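Local coordinates for tail fiber protein (Acinetobacter phage AM24, PDB 5W5P) that is a trimeric tailspike that probably recognises, and may depolymerise, the capsular polysaccharide of its Acinetobacter host, at residues A[37-40]-A[44-47]; A[87-90]-A[96-99]. All coordinates share one frame; numbering follows the deposited sequence.

Contact 1. Residues A[37-40]-A[44-47]; sequences LKLK and DLRN
The meeting of K40 and L39 with D44 and L45 is a local contact between the loop after helix 30-35 and the N-terminal end of the short helix it leads into, 42-46, in the N-terminal part of the spike. Across the two segments one hydrogen bond forms: backbone N of K40 to OD2 of D44, 3.1 Å. It is bent, 140° at the hydrogen, and lands on the anti lone pair, away from OD1. With CG of D44 beside its own backbone N (chi1 -65°), the carboxylate turns back toward the incoming chain. T41 N donates to the same OD2, so two amides grip one oxygen and should favour its charged form. A zinc ion lies about 4 Å from the D44 side chain, far for direct coordination. Beside the carboxylate, L39 rests CD2 on D44 O (3.5 Å) and near D44 CB. Its CD1 meets CD1 of L45 at 4.1 Å, the two side chains crossing at a slant. L39 and L45 both continue onto V57 of strand 56-59. K38 points its amine elsewhere, to D24 of the second subunit. D44 accepting the amide of T41, just ahead of the helix, is the side-chain-to-backbone half of a capping box, with K40 N an extra donor.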
loop_
_atom_site.group_PDB
_atom_site.type_symbol
_atom_site.label_atom_id
_atom_site.label_comp_id
_atom_site.label_asym_id
_atom_site.label_seq_id
_atom_site.Cartn_x
_atom_site.Cartn_y
_atom_site.Cartn_z
ATOM N N LEU A 37 27.749 -39.669 -33.029
ATOM C CA LEU A 37 26.321 -39.788 -32.772
ATOM C C LEU A 37 26.003 -40.831 -31.711
ATOM O O LEU A 37 24.824 -41.107 -31.463
ATOM C CB LEU A 37 25.577 -40.138 -34.068
ATOM C CG LEU A 37 26.040 -39.444 -35.350
ATOM C CD1 LEU A 37 25.321 -40.017 -36.555
ATOM C CD2 LEU A 37 25.810 -37.938 -35.246
ATOM N N LYS A 38 27.027 -41.431 -31.097
ATOM C CA LYS A 38 26.854 -42.493 -30.113
ATOM C C LYS A 38 27.355 -42.085 -28.732
ATOM O O LYS A 38 27.611 -42.955 -27.892
ATOM C CB LYS A 38 27.574 -43.766 -30.565
ATOM C CG LYS A 38 27.306 -44.184 -31.999
ATOM C CD LYS A 38 28.228 -45.325 -32.392
ATOM C CE LYS A 38 27.661 -46.136 -33.537
ATOM N NZ LYS A 38 28.424 -47.401 -33.738
ATOM N N LEU A 39 27.503 -40.784 -28.479
ATOM C CA LEU A 39 28.049 -40.278 -27.221
ATOM C C LEU A 39 26.919 -40.173 -26.204
ATOM O O LEU A 39 26.232 -39.155 -26.096
ATOM C CB LEU A 39 28.734 -38.935 -27.437
ATOM C CG LEU A 39 29.848 -38.929 -28.479
ATOM C CD1 LEU A 39 30.394 -37.530 -28.664
ATOM C CD2 LEU A 39 30.956 -39.884 -28.065
ATOM N N LYS A 40 26.727 -41.245 -25.438
ATOM C CA LYS A 40 25.620 -41.305 -24.494
ATOM C C LYS A 40 25.966 -40.666 -23.152
ATOM O O LYS A 40 25.158 -39.913 -22.599
ATOM C CB LYS A 40 25.182 -42.759 -24.293
ATOM C CG LYS A 40 24.241 -42.955 -23.122
ATOM C CD LYS A 40 23.861 -44.406 -22.943
ATOM C CE LYS A 40 22.574 -44.539 -22.136
ATOM N NZ LYS A 40 22.680 -45.640 -21.129
ATOM N N ASP A 44 31.871 -41.371 -22.559
ATOM C CA ASP A 44 31.986 -41.509 -24.006
ATOM C C ASP A 44 32.605 -40.272 -24.639
ATOM O O ASP A 44 33.352 -40.389 -25.615
ATOM C CB ASP A 44 30.617 -41.783 -24.621
ATOM C CG ASP A 44 30.039 -43.108 -24.181
ATOM O OD1 ASP A 44 30.823 -44.004 -23.800
ATOM O OD2 ASP A 44 28.798 -43.253 -24.217
ATOM N N LEU A 45 32.310 -39.083 -24.111
ATOM C CA LEU A 45 32.917 -37.874 -24.659
ATOM C C LEU A 45 34.405 -37.814 -24.342
ATOM O O LEU A 45 35.220 -37.534 -25.228
ATOM C CB LEU A 45 32.203 -36.634 -24.128
ATOM C CG LEU A 45 32.761 -35.294 -24.614
ATOM C CD1 LEU A 45 32.453 -35.070 -26.089
ATOM C CD2 LEU A 45 32.210 -34.155 -23.775
ATOM N N ARG A 46 34.779 -38.088 -23.088
ATOM C CA ARG A 46 36.190 -38.050 -22.709
ATOM C C ARG A 46 37.017 -39.057 -23.498
ATOM O O ARG A 46 38.223 -38.859 -23.680
ATOM C CB ARG A 46 36.344 -38.306 -21.208
ATOM C CG ARG A 46 35.858 -37.160 -20.328
ATOM C CD ARG A 46 36.290 -37.348 -18.882
ATOM N NE ARG A 46 35.787 -36.282 -18.029
ATOM C CZ ARG A 46 34.712 -36.392 -17.255
ATOM N NH1 ARG A 46 34.028 -37.527 -17.222
ATOM N NH2 ARG A 46 34.319 -35.368 -16.512
ATOM N N ASN A 47 36.397 -40.139 -23.965
ATOM C CA ASN A 47 37.088 -41.123 -24.788
ATOM C C ASN A 47 36.984 -40.827 -26.277
ATOM O O ASN A 47 37.607 -41.530 -27.079
ATOM C CB ASN A 47 36.538 -42.526 -24.506
ATOM C CG ASN A 47 37.009 -43.076 -23.179
ATOM O OD1 ASN A 47 37.908 -43.912 -23.125
ATOM N ND2 ASN A 47 36.414 -42.596 -22.096
#

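Contact 2. Residues A[87-90]-A[96-99]; sequences GTIL and TRWK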
loop_
_atom_site.group_PDB
_atom_site.type_symbol
_atom_site.label_atom_id
_atom_site.label_comp_id
_atom_site.label_asym_id
_atom_site.label_seq_id
_atom_site.Cartn_x
_atom_site.Cartn_y
_atom_site.Cartn_z
ATOM N N GLY A 87 31.308 -30.708 -15.482
ATOM C CA GLY A 87 30.023 -30.095 -15.751
ATOM C C GLY A 87 29.955 -29.247 -17.005
ATOM O O GLY A 87 29.047 -29.418 -17.822
ATOM N N THR A 88 30.890 -28.308 -17.160
ATOM C CA THR A 88 30.917 -27.438 -18.325
ATOM C C THR A 88 32.226 -27.492 -19.090
ATOM O O THR A 88 32.245 -27.124 -20.268
ATOM C CB THR A 88 30.644 -25.977 -17.925
ATOM O OG1 THR A 88 31.636 -25.538 -16.987
ATOM C CG2 THR A 88 29.256 -25.844 -17.298
ATOM N N ILE A 89 33.313 -27.929 -18.462
ATOM C CA ILE A 89 34.584 -28.167 -19.131
ATOM C C ILE A 89 34.950 -29.619 -18.868
ATOM O O ILE A 89 35.282 -29.987 -17.733
ATOM C CB ILE A 89 35.689 -27.222 -18.642
ATOM C CG1 ILE A 89 35.180 -25.781 -18.575
ATOM C CG2 ILE A 89 36.900 -27.299 -19.559
ATOM C CD1 ILE A 89 36.249 -24.779 -18.225
ATOM N N LEU A 90 34.872 -30.451 -19.905
ATOM C CA LEU A 90 35.243 -31.858 -19.828
ATOM C C LEU A 90 36.475 -32.075 -20.696
ATOM O O LEU A 90 36.460 -31.754 -21.889
ATOM C CB LEU A 90 34.093 -32.764 -20.275
ATOM C CG LEU A 90 32.719 -32.514 -19.635
ATOM C CD1 LEU A 90 31.642 -33.410 -20.234
ATOM C CD2 LEU A 90 32.786 -32.699 -18.132
ATOM N N THR A 96 41.653 -32.931 -25.428
ATOM C CA THR A 96 40.685 -31.988 -25.967
ATOM C C THR A 96 39.830 -31.404 -24.851
ATOM O O THR A 96 39.248 -32.142 -24.048
ATOM C CB THR A 96 39.791 -32.673 -27.000
ATOM O OG1 THR A 96 40.572 -33.048 -28.144
ATOM C CG2 THR A 96 38.678 -31.740 -27.439
ATOM N N ARG A 97 39.756 -30.074 -24.802
ATOM C CA ARG A 97 38.884 -29.381 -23.858
ATOM C C ARG A 97 37.516 -29.219 -24.503
ATOM O O ARG A 97 37.330 -28.384 -25.392
ATOM C CB ARG A 97 39.475 -28.037 -23.453
ATOM C CG ARG A 97 40.249 -28.095 -22.153
ATOM C CD ARG A 97 41.678 -28.562 -22.405
ATOM N NE ARG A 97 42.410 -28.787 -21.162
ATOM C CZ ARG A 97 43.469 -29.581 -21.054
ATOM N NH1 ARG A 97 43.922 -30.234 -22.115
ATOM N NH2 ARG A 97 44.074 -29.716 -19.884
ATOM N N TRP A 98 36.561 -30.032 -24.055
ATOM C CA TRP A 98 35.167 -29.908 -24.459
ATOM C C TRP A 98 34.458 -28.928 -23.529
ATOM O O TRP A 98 34.533 -29.056 -22.303
ATOM C CB TRP A 98 34.472 -31.273 -24.423
ATOM C CG TRP A 98 35.016 -32.272 -25.421
ATOM C CD1 TRP A 98 35.955 -33.237 -25.190
ATOM C CD2 TRP A 98 34.645 -32.399 -26.800
ATOM N NE1 TRP A 98 36.194 -33.949 -26.339
ATOM C CE2 TRP A 98 35.399 -33.456 -27.340
ATOM C CE3 TRP A 98 33.745 -31.722 -27.628
ATOM C CZ2 TRP A 98 35.283 -33.852 -28.671
ATOM C CZ3 TRP A 98 33.634 -32.118 -28.951
ATOM C CH2 TRP A 98 34.396 -33.169 -29.458
ATOM N N LYS A 99 33.774 -27.949 -24.111
ATOM C CA LYS A 99 33.062 -26.933 -23.346
ATOM C C LYS A 99 31.588 -26.944 -23.718
ATOM O O LYS A 99 31.235 -26.951 -24.900
ATOM C CB LYS A 99 33.662 -25.539 -23.569
ATOM C CG LYS A 99 35.158 -25.533 -23.395
ATOM C CD LYS A 99 35.792 -24.165 -23.516
ATOM C CE LYS A 99 37.099 -24.141 -22.730
ATOM N NZ LYS A 99 37.980 -23.043 -23.209
#
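L90 and W98 face each other as the antiparallel hydrogen-bonded pair of a beta hairpin of strands 89-91 and 97-100. The two bonds are equal in length but not in geometry: L90 N reaches W98 O at 2.8 Å, fairly straight (158°) and in the carbonyl plane, while W98 N to L90 O is more bent, its donor tilted 23° from the carbonyl plane. One step along, I89 and K99 make the non-hydrogen-bonded pair, where the CA hydrogens take part. CA of K99 approaches T88 O at 3.2 Å, and CA of I89 lies close to W98 O.

The side chains alternate. I89 and K99 share one face, with CG2 of I89 and CE of K99 loosely apposed; the lysine chain runs on, extended, to salt bridges with D76 and D79. L90 and W98 occupy the other face, where their side chains meet only at the CB atoms, 4.4 Å apart, and the indole leads away from strand 89-91. L90 is backed there by F42 and by F73 of strand 71-75, and W98 by P50 and A75.

Further out, R97 and K99 bond through their backbones to D76 and Y74, in the antiparallel sheet ordered 56-59, 71-75, 97-100, 89-91. The side chain of R97 is tied to S82 O and G95 O.

In W98, CG sits beside the backbone N (chi1 -65°), and the turn about CB-CG brings L90 O to the ring edge, in its plane, 3.7 Å from CD1. Over one face, offset toward the rim, T96 CG2 stands 3.5 Å above the plane.

In the fold
Both contacts belong to the N-terminal part of the chain, ahead of the parallel strands of the spike body, and illustrate how one hydrophobic layer can join a helix to a sheet. Contact 1 sets a side-chain carboxylate of helix 42-46 against a backbone amide; in contact 2 the cross-strand hydrogen bonds are all backbone to backbone. Each is partly buried, and the two meet on their apolar sides: L45 CD1 packs on W98 CD2 at 3.5 Å, and L45 CD2 on L90 CD1 at 3.7 Å. R46 also lies against L90 while its guanidinium bridges to D84 and D86. Contact 1 reaches other subunits through L37, K38 and K40, whereas contact 2 stays within its own chain.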